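Local coordinates for sugar ABC transporter substrate-binding protein (Treponema pallidum subsp. pallidum, PDB 5U2P) that probably captures a still unidentified ligand, perhaps a sugar, in the periplasm and hands it to an ABC transporter, at residues Ala85-Glu90 and Lys313-Val318; Ala78-Gly83 and Tyr102-Asp107; Lys41-Gly46 and Val62-Ile67; Pro121-Pro124 and Thr128-Leu131. All coordinates share one frame; numbering follows the deposited sequence.

Overall arrangement
Following the chain from the N terminus, interaction 3 closes first, across the beta-alpha-beta unit of strand 33-39, helix 45-58 and strand 61-67. Interactions 2 and 1 then cross: residues 78-83 and 85-90 open in turn, 102-107 closes interaction 2, and 313-318 closes interaction 1 only after 222 intervening residues from 85-90. Interaction 4 is a short loop nested inside the span of interaction 1. Helix 72-81 links three of the contacts, since Arg79 forms a salt bridge with Glu65 of interaction 3 and packs on Ala85 of interaction 1. Tyr102 ties interaction 2 to Asp123 of interaction 4. All four lie on or beside one five-stranded mixed sheet.

Interaction 1. Residues Ala85-Glu90 and Lys313-Val318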
# COMPACT_ATOMS: atom_id res chain seq x y z
N ALA A 85 3.73 -29.61 -2.13
CA ALA A 85 2.84 -28.44 -2.18
C ALA A 85 1.80 -28.61 -3.28
O ALA A 85 2.11 -29.20 -4.32
CB ALA A 85 3.62 -27.16 -2.41
N PRO A 86 0.59 -28.08 -3.05
CA PRO A 86 -0.45 -28.08 -4.09
C PRO A 86 -0.07 -27.31 -5.36
O PRO A 86 0.92 -26.58 -5.37
CB PRO A 86 -1.63 -27.42 -3.38
CG PRO A 86 -1.47 -27.87 -1.99
CD PRO A 86 0.01 -27.74 -1.74
N ASP A 87 -0.85 -27.48 -6.42
CA ASP A 87 -0.52 -26.89 -7.72
C ASP A 87 -0.58 -25.35 -7.69
O ASP A 87 0.21 -24.68 -8.36
CB ASP A 87 -1.47 -27.39 -8.81
CG ASP A 87 -1.57 -28.91 -8.88
OD1 ASP A 87 -0.55 -29.61 -8.81
OD2 ASP A 87 -2.71 -29.41 -9.03
N VAL A 88 -1.55 -24.83 -6.96
CA VAL A 88 -1.75 -23.39 -6.79
C VAL A 88 -1.69 -23.08 -5.30
O VAL A 88 -2.33 -23.76 -4.50
CB VAL A 88 -3.09 -22.93 -7.38
CG1 VAL A 88 -3.35 -21.45 -7.06
CG2 VAL A 88 -3.07 -23.17 -8.87
N VAL A 89 -0.90 -22.07 -4.92
CA VAL A 89 -0.73 -21.72 -3.51
C VAL A 89 -0.92 -20.23 -3.31
O VAL A 89 -0.46 -19.41 -4.12
CB VAL A 89 0.64 -22.21 -2.96
CG1 VAL A 89 0.73 -23.72 -3.06
CG2 VAL A 89 1.82 -21.56 -3.69
N GLU A 90 -1.60 -19.87 -2.23
CA GLU A 90 -1.69 -18.48 -1.81
C GLU A 90 -0.32 -17.98 -1.36
O GLU A 90 0.42 -18.68 -0.67
CB GLU A 90 -2.72 -18.30 -0.68
CG GLU A 90 -2.81 -16.85 -0.25
CD GLU A 90 -3.74 -16.59 0.91
OE1 GLU A 90 -4.46 -17.51 1.33
OE2 GLU A 90 -3.76 -15.43 1.38
N LYS A 313 6.03 -24.57 -9.21
CA LYS A 313 6.89 -24.84 -10.36
C LYS A 313 7.06 -26.32 -10.62
O LYS A 313 7.13 -26.75 -11.77
CB LYS A 313 8.25 -24.19 -10.11
CG LYS A 313 9.15 -24.14 -11.32
CD LYS A 313 10.40 -23.30 -11.06
CE LYS A 313 11.24 -23.19 -12.32
NZ LYS A 313 12.41 -22.30 -12.14
N LYS A 314 7.14 -27.11 -9.55
CA LYS A 314 7.37 -28.55 -9.67
C LYS A 314 6.08 -29.33 -9.87
O LYS A 314 6.10 -30.56 -9.95
CB LYS A 314 8.13 -29.07 -8.44
CG LYS A 314 9.50 -28.41 -8.26
CD LYS A 314 10.28 -28.96 -7.06
CE LYS A 314 11.28 -27.92 -6.52
NZ LYS A 314 11.97 -28.35 -5.27
N SER A 315 4.95 -28.64 -9.97
CA SER A 315 3.68 -29.30 -10.25
C SER A 315 3.70 -30.07 -11.57
O SER A 315 4.30 -29.62 -12.56
CB SER A 315 2.55 -28.28 -10.29
OG SER A 315 1.38 -28.87 -10.81
N ALA A 316 3.04 -31.21 -11.59
CA ALA A 316 2.88 -31.97 -12.82
C ALA A 316 1.73 -31.40 -13.67
O ALA A 316 1.44 -31.90 -14.75
CB ALA A 316 2.62 -33.44 -12.51
N ARG A 317 1.08 -30.35 -13.16
CA ARG A 317 -0.10 -29.77 -13.80
C ARG A 317 0.07 -28.25 -14.02
O ARG A 317 -0.91 -27.50 -13.98
CB ARG A 317 -1.35 -30.00 -12.95
CG ARG A 317 -1.66 -31.43 -12.57
CD ARG A 317 -2.37 -31.43 -11.22
NE ARG A 317 -3.12 -32.64 -10.93
CZ ARG A 317 -3.71 -32.88 -9.76
NH1 ARG A 317 -3.62 -32.00 -8.77
NH2 ARG A 317 -4.38 -34.01 -9.57
N VAL A 318 1.29 -27.81 -14.28
CA VAL A 318 1.56 -26.38 -14.45
C VAL A 318 0.69 -25.77 -15.55
O VAL A 318 0.16 -24.68 -15.36
CB VAL A 318 3.04 -26.11 -14.75
CG1 VAL A 318 3.26 -24.68 -15.26
CG2 VAL A 318 3.89 -26.36 -13.50
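The loop leading into strand 88-92 runs past the loop that leaves strand 307-311, and the two backbones come closest where the CA atoms of Asp87 and Ser315 lie 5.5 Å apart. Asp87 carries its side of the contact alone, its two carboxylate oxygens taking different partners. Ser315 OG donates to Asp87 OD1 over 2.9 Å, arriving from above the carboxylate plane. Arg317 NH1 reaches Asp87 OD2 at 2.8 Å in a salt bridge that is also a nearly straight hydrogen bond, with 162° at the hydrogen. This bond uses the syn lone pair of OD2 and lies close to the guanidinium plane. The two planes stand 75° apart, and a single nitrogen makes the bridge, not the coplanar two-nitrogen pairing; the arginine chain passes slantwise across the carboxylate, Arg317 CD lying 3.0 Å from Asp87 OD2. The sheet order 2-1-3-5-4 is that of type II periplasmic binding proteins, in which a late strand, here 307-311, returns to the first lobe and runs antiparallel to its neighbours; the contact lies at the exit of this strand. Ser315 OG stands anti to its own backbone N (chi1 169°), which places it to serve both loops: while donating to Asp87 it accepts from Arg317 N at 2.8 Å, forming an ST turn. Arg317 is the N-cap residue of helix 318-329. The nearby arginine would probably stabilise the ionised form of Asp87, whose charge in turn may ease the closeness of Arg317 to Arg33. Asp87 N bonds Ser35 OG.

Interaction 2. Residues Ala78-Gly83 and Tyr102-Asp107; sequences ARLADG and YLYFVD
The carbonyl oxygen of Leu80 meets two groups: the ring atom CE1 of Tyr104 comes within 3.6 Å of Leu80 O, and Gly83 N gives the same oxygen a weak hydrogen bond of 3.2 Å as the chain leaves the helix. No hydrogen bond crosses between the segments, and the main contacts are apolar. Leu80 CB rests over one face of the Tyr104 ring, 4.0 Å from the centroid and 22° off the normal, a CH-pi contact displaced toward the CD1-CE1 side. The opposite face is covered by Leu103 CB, so the phenol is held between two leucines, one from each segment. The contact joins the C-terminal turn of helix 72-81 to the end of the short helix 101-104, the two elements flanking strand 88-92 in the chain. With CG anti to the carbonyl carbon (chi1 -73°) and CD1 extended away from CA (chi2 171°), Leu80 sends CD1 past the tyrosine to Phe105 CZ at 4.0 Å, crossing that side chain at about a right angle. Phe105 has Tyr104 CB over the centre of one ring face and packs on Val89, Val91 and Ala310 of the sheet. At the outer margin, Tyr104 OH passes 4.3 Å from Ala81 CA.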
# COMPACT_ATOMS: atom_id res chain seq x y z
N ALA A 78 7.24 -25.65 4.37
CA ALA A 78 7.48 -27.08 4.52
C ALA A 78 7.04 -27.89 3.30
O ALA A 78 7.74 -28.80 2.87
CB ALA A 78 6.78 -27.61 5.76
N ARG A 79 5.86 -27.56 2.77
CA ARG A 79 5.32 -28.29 1.62
C ARG A 79 6.09 -27.99 0.33
O ARG A 79 6.21 -28.85 -0.54
CB ARG A 79 3.84 -27.96 1.40
CG ARG A 79 2.95 -28.23 2.62
CD ARG A 79 2.66 -29.69 2.77
NE ARG A 79 1.84 -30.19 1.68
CZ ARG A 79 0.51 -30.14 1.64
NH1 ARG A 79 -0.14 -30.64 0.60
NH2 ARG A 79 -0.16 -29.60 2.66
N LEU A 80 6.62 -26.78 0.20
CA LEU A 80 7.47 -26.44 -0.94
C LEU A 80 8.79 -27.21 -0.83
O LEU A 80 9.30 -27.76 -1.80
CB LEU A 80 7.72 -24.93 -1.02
CG LEU A 80 6.49 -24.10 -1.48
CD1 LEU A 80 6.74 -22.62 -1.33
CD2 LEU A 80 6.09 -24.41 -2.91
N ALA A 81 9.31 -27.25 0.39
CA ALA A 81 10.59 -27.90 0.69
C ALA A 81 10.56 -29.40 0.41
O ALA A 81 11.51 -29.93 -0.17
CB ALA A 81 10.97 -27.66 2.12
N ASP A 82 9.49 -30.08 0.80
CA ASP A 82 9.39 -31.51 0.55
C ASP A 82 8.70 -31.85 -0.78
O ASP A 82 8.54 -33.02 -1.13
CB ASP A 82 8.66 -32.22 1.70
CG ASP A 82 7.21 -31.81 1.86
OD1 ASP A 82 6.62 -31.24 0.92
OD2 ASP A 82 6.65 -32.09 2.94
N GLY A 83 8.28 -30.82 -1.51
CA GLY A 83 7.80 -30.98 -2.87
C GLY A 83 6.36 -31.46 -2.98
O GLY A 83 5.88 -31.78 -4.06
N TYR A 102 12.31 -18.32 -7.98
CA TYR A 102 12.92 -18.99 -9.13
C TYR A 102 13.10 -20.48 -8.84
O TYR A 102 13.30 -21.29 -9.75
CB TYR A 102 14.25 -18.31 -9.50
CG TYR A 102 13.99 -16.87 -9.93
CD1 TYR A 102 14.08 -15.83 -9.02
CD2 TYR A 102 13.57 -16.59 -11.23
CE1 TYR A 102 13.81 -14.53 -9.40
CE2 TYR A 102 13.30 -15.28 -11.61
CZ TYR A 102 13.41 -14.26 -10.70
OH TYR A 102 13.13 -12.97 -11.07
N LEU A 103 13.01 -20.83 -7.56
CA LEU A 103 13.01 -22.22 -7.12
C LEU A 103 11.63 -22.85 -7.10
O LEU A 103 11.49 -24.05 -7.38
CB LEU A 103 13.58 -22.33 -5.70
CG LEU A 103 14.85 -23.15 -5.50
CD1 LEU A 103 16.00 -22.50 -6.25
CD2 LEU A 103 15.14 -23.28 -4.01
N TYR A 104 10.62 -22.06 -6.75
CA TYR A 104 9.32 -22.64 -6.39
C TYR A 104 8.13 -22.25 -7.23
O TYR A 104 7.15 -22.99 -7.26
CB TYR A 104 9.00 -22.29 -4.94
CG TYR A 104 9.97 -22.89 -3.95
CD1 TYR A 104 10.12 -24.26 -3.85
CD2 TYR A 104 10.69 -22.08 -3.09
CE1 TYR A 104 10.99 -24.81 -2.94
CE2 TYR A 104 11.56 -22.61 -2.18
CZ TYR A 104 11.70 -23.98 -2.11
OH TYR A 104 12.56 -24.54 -1.20
N PHE A 105 8.19 -21.09 -7.90
CA PHE A 105 7.00 -20.56 -8.59
C PHE A 105 7.18 -20.34 -10.08
O PHE A 105 8.25 -20.00 -10.56
CB PHE A 105 6.57 -19.25 -7.95
CG PHE A 105 6.32 -19.36 -6.47
CD1 PHE A 105 5.55 -20.40 -5.98
CD2 PHE A 105 6.84 -18.44 -5.59
CE1 PHE A 105 5.32 -20.52 -4.61
CE2 PHE A 105 6.62 -18.55 -4.23
CZ PHE A 105 5.86 -19.60 -3.74
N VAL A 106 6.08 -20.46 -10.81
CA VAL A 106 6.09 -20.19 -12.24
C VAL A 106 6.10 -18.69 -12.50
O VAL A 106 5.30 -17.95 -11.93
CB VAL A 106 4.87 -20.81 -12.93
CG1 VAL A 106 4.89 -20.47 -14.42
CG2 VAL A 106 4.86 -22.31 -12.71
N ASP A 107 7.02 -18.23 -13.35
CA ASP A 107 7.06 -16.82 -13.75
C ASP A 107 5.88 -16.49 -14.67
O ASP A 107 5.78 -17.03 -15.77
CB ASP A 107 8.40 -16.51 -14.45
CG ASP A 107 8.46 -15.09 -15.02
OD1 ASP A 107 7.60 -14.27 -14.66
OD2 ASP A 107 9.38 -14.79 -15.82

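Interaction 3. Residues Lys41-Gly46 and Val62-Ile67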
# COMPACT_ATOMS: atom_id res chain seq x y z
N LYS A 41 -8.73 -17.99 6.71
CA LYS A 41 -9.53 -16.76 6.74
C LYS A 41 -9.59 -16.07 5.39
O LYS A 41 -10.33 -15.11 5.22
CB LYS A 41 -8.99 -15.78 7.78
CG LYS A 41 -9.11 -16.25 9.22
CD LYS A 41 -8.68 -15.16 10.20
CE LYS A 41 -8.94 -15.56 11.65
NZ LYS A 41 -8.04 -16.67 12.07
N HIS A 42 -8.81 -16.55 4.43
CA HIS A 42 -8.81 -15.96 3.09
C HIS A 42 -9.63 -16.80 2.11
O HIS A 42 -9.79 -16.41 0.95
CB HIS A 42 -7.38 -15.78 2.59
CG HIS A 42 -6.62 -14.71 3.31
ND1 HIS A 42 -5.27 -14.50 3.13
CD2 HIS A 42 -7.02 -13.79 4.21
CE1 HIS A 42 -4.88 -13.49 3.89
NE2 HIS A 42 -5.92 -13.04 4.55
N TYR A 43 -10.11 -17.95 2.56
CA TYR A 43 -10.94 -18.82 1.72
C TYR A 43 -12.37 -18.31 1.75
O TYR A 43 -13.26 -18.93 2.33
CB TYR A 43 -10.86 -20.27 2.18
CG TYR A 43 -11.55 -21.26 1.26
CD1 TYR A 43 -11.51 -21.11 -0.13
CD2 TYR A 43 -12.22 -22.37 1.77
CE1 TYR A 43 -12.13 -22.02 -0.97
CE2 TYR A 43 -12.84 -23.29 0.94
CZ TYR A 43 -12.79 -23.11 -0.43
OH TYR A 43 -13.42 -24.02 -1.25
N SER A 44 -12.57 -17.17 1.11
CA SER A 44 -13.83 -16.45 1.16
C SER A 44 -14.91 -17.11 0.31
O SER A 44 -14.64 -18.02 -0.47
CB SER A 44 -13.62 -15.02 0.70
OG SER A 44 -13.15 -15.00 -0.65
N SER A 45 -16.14 -16.64 0.47
CA SER A 45 -17.21 -17.07 -0.41
C SER A 45 -16.85 -16.67 -1.84
O SER A 45 -17.19 -17.37 -2.79
CB SER A 45 -18.56 -16.47 0.01
OG SER A 45 -18.45 -15.08 0.28
N GLY A 46 -16.12 -15.56 -1.98
CA GLY A 46 -15.68 -15.09 -3.28
C GLY A 46 -14.88 -16.16 -4.01
O GLY A 46 -15.21 -16.54 -5.14
N VAL A 62 -11.42 -28.58 -8.67
CA VAL A 62 -10.53 -27.98 -7.70
C VAL A 62 -10.74 -28.57 -6.32
O VAL A 62 -11.87 -28.64 -5.84
CB VAL A 62 -10.74 -26.45 -7.62
CG1 VAL A 62 -9.75 -25.84 -6.65
CG2 VAL A 62 -10.62 -25.81 -9.00
N THR A 63 -9.65 -29.00 -5.69
CA THR A 63 -9.66 -29.39 -4.29
C THR A 63 -8.86 -28.38 -3.47
O THR A 63 -7.70 -28.10 -3.78
CB THR A 63 -9.09 -30.81 -4.09
OG1 THR A 63 -7.77 -30.88 -4.62
CG2 THR A 63 -9.96 -31.82 -4.82
N VAL A 64 -9.51 -27.81 -2.46
CA VAL A 64 -8.91 -26.77 -1.63
C VAL A 64 -8.49 -27.31 -0.26
O VAL A 64 -9.25 -28.01 0.42
CB VAL A 64 -9.88 -25.59 -1.42
CG1 VAL A 64 -9.26 -24.53 -0.51
CG2 VAL A 64 -10.26 -24.98 -2.76
N GLU A 65 -7.27 -26.97 0.12
CA GLU A 65 -6.71 -27.32 1.42
C GLU A 65 -6.45 -26.02 2.19
O GLU A 65 -5.59 -25.24 1.79
CB GLU A 65 -5.42 -28.11 1.23
CG GLU A 65 -4.82 -28.68 2.48
CD GLU A 65 -3.50 -29.38 2.21
OE1 GLU A 65 -2.76 -29.64 3.18
OE2 GLU A 65 -3.21 -29.66 1.03
N THR A 66 -7.18 -25.79 3.29
CA THR A 66 -7.00 -24.56 4.06
C THR A 66 -6.07 -24.77 5.24
O THR A 66 -6.03 -25.84 5.85
CB THR A 66 -8.32 -24.00 4.61
OG1 THR A 66 -8.88 -24.92 5.55
CG2 THR A 66 -9.30 -23.74 3.48
N ILE A 67 -5.32 -23.72 5.57
CA ILE A 67 -4.42 -23.75 6.71
C ILE A 67 -4.74 -22.57 7.62
O ILE A 67 -4.97 -21.45 7.15
CB ILE A 67 -2.96 -23.68 6.28
CG1 ILE A 67 -2.63 -24.76 5.23
CG2 ILE A 67 -2.05 -23.79 7.48
CD1 ILE A 67 -2.75 -26.20 5.74
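Tyr43 lies across two residues of strand 61-67, Thr66 near its base and Val64 at its far end. Tyr43 CB starts 4.0 Å from Thr66 CG2, and this methyl stays close along Tyr43 CG to CD2, where the separation narrows to 3.7 Å. The threonine side chain crosses the tyrosine at about a right angle, offering its methyl group to the ring. Further out, Val64 comes from the opposite direction and sets CG1 over the centre of one ring face, 3.9 Å from the centroid and only 13° off the normal, a nearly vertical CH-pi contact. The valine's other methyl group continues toward the tip: Val64 CG2 lies 3.9 Å from Tyr43 CZ and 3.6 Å from Tyr43 OH. One branched side chain thus spans both the ring and its hydroxyl. The ring reaches the strand because CG is anti to the backbone N (chi1 -173°), leaving Tyr43 from the centre of an inverse gamma turn closed by a weak bond from Ser44 N to His42 O. Directly afterwards Ser44 caps helix 45-58, its OG bonding Leu47 N, while Tyr43 O accepts from Gln48. The contact therefore lies inside a beta-alpha-beta unit, where the link from strand 33-39 to helix 45-58 folds over strand 61-67, which lies parallel to strand 33-39. Val64 and Thr66 also touch Ile38 of strand 33-39, and Val64 touches Phe51 of the helix; Glu65, pointing the other way from this outermost strand of the sheet, meets Arg79 of helix 72-81.

Interaction 4. Residues Pro121-Pro124 and Thr128-Leu131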
# COMPACT_ATOMS: atom_id res chain seq x y z
N PRO A 121 2.18 -6.86 -9.56
CA PRO A 121 3.17 -7.22 -8.54
C PRO A 121 4.51 -7.54 -9.17
O PRO A 121 4.55 -8.17 -10.23
CB PRO A 121 2.58 -8.46 -7.88
CG PRO A 121 1.15 -8.50 -8.31
CD PRO A 121 1.09 -7.84 -9.61
N THR A 122 5.60 -7.13 -8.52
CA THR A 122 6.92 -7.43 -9.04
C THR A 122 7.89 -7.85 -7.94
O THR A 122 7.82 -7.34 -6.81
CB THR A 122 7.53 -6.23 -9.78
OG1 THR A 122 7.56 -5.10 -8.89
CG2 THR A 122 6.70 -5.89 -11.02
N ASP A 123 8.78 -8.77 -8.29
CA ASP A 123 9.94 -9.10 -7.47
C ASP A 123 11.01 -8.05 -7.76
O ASP A 123 10.74 -7.11 -8.50
CB ASP A 123 10.41 -10.54 -7.75
CG ASP A 123 11.29 -10.68 -9.00
OD1 ASP A 123 11.25 -9.84 -9.93
OD2 ASP A 123 12.04 -11.67 -9.05
N PRO A 124 12.20 -8.19 -7.17
CA PRO A 124 13.15 -7.09 -7.35
C PRO A 124 13.71 -7.01 -8.77
O PRO A 124 14.41 -6.04 -9.10
CB PRO A 124 14.25 -7.41 -6.33
CG PRO A 124 13.58 -8.26 -5.28
CD PRO A 124 12.58 -9.09 -6.06
N THR A 128 6.53 -11.03 -12.31
CA THR A 128 5.25 -11.25 -11.63
C THR A 128 5.09 -12.73 -11.37
O THR A 128 5.09 -13.52 -12.32
CB THR A 128 4.06 -10.74 -12.49
OG1 THR A 128 4.18 -9.33 -12.72
CG2 THR A 128 2.72 -11.03 -11.83
N PHE A 129 4.95 -13.13 -10.11
CA PHE A 129 4.88 -14.55 -9.75
C PHE A 129 3.53 -14.99 -9.16
O PHE A 129 3.39 -16.13 -8.70
CB PHE A 129 6.02 -14.90 -8.77
CG PHE A 129 7.37 -15.07 -9.42
CD1 PHE A 129 7.66 -16.20 -10.15
CD2 PHE A 129 8.34 -14.08 -9.30
CE1 PHE A 129 8.91 -16.37 -10.74
CE2 PHE A 129 9.57 -14.24 -9.89
CZ PHE A 129 9.85 -15.38 -10.62
N ALA A 130 2.53 -14.13 -9.17
CA ALA A 130 1.21 -14.54 -8.71
C ALA A 130 0.13 -13.68 -9.35
O ALA A 130 0.37 -12.52 -9.71
CB ALA A 130 1.13 -14.44 -7.20
N LEU A 131 -1.05 -14.26 -9.46
CA LEU A 131 -2.25 -13.50 -9.77
C LEU A 131 -2.77 -12.83 -8.48
O LEU A 131 -3.18 -13.53 -7.55
CB LEU A 131 -3.31 -14.39 -10.36
CG LEU A 131 -4.64 -13.71 -10.76
CD1 LEU A 131 -5.21 -14.38 -11.99
CD2 LEU A 131 -5.63 -13.76 -9.61
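Thr128 OG1 gives Pro121 O a short hydrogen bond of 2.8 Å, and this is the tight end of the contact. The donor stands almost in line with the carbonyl, the C=O...OG1 angle being 169°, and Thr128 CA adds a CA-H...O contact of 3.5 Å to Pro121 O. OG1 is turned anti to the carbonyl carbon of its own residue (chi1 -62°), leaving CG2 to face the proline ring more loosely, 4.2 Å from Pro121 CD. At the other end Asp123 OD2 lies in the plane of the Phe129 ring, 3.7 Å from CE2, where the slightly positive edge would suit a carboxylate. The aspartate's stronger ties are to other residues: OD2 bonds Tyr102 OH, and OD1 accepts from Tyr125 N, as in an Asx turn, and from Lys127 N. Tyr102 also meets Phe129 edge-to-face, so it touches both members of this pair. Solvent reaches Pro121 and Thr122, while Asp123, Thr128 and Phe129 are buried. Beyond them, Leu131 enters the outermost strand 131-132 and pairs with Leu309 of strand 307-311, whereas Thr122 OG1 bonds Arg207 of helix 191-214.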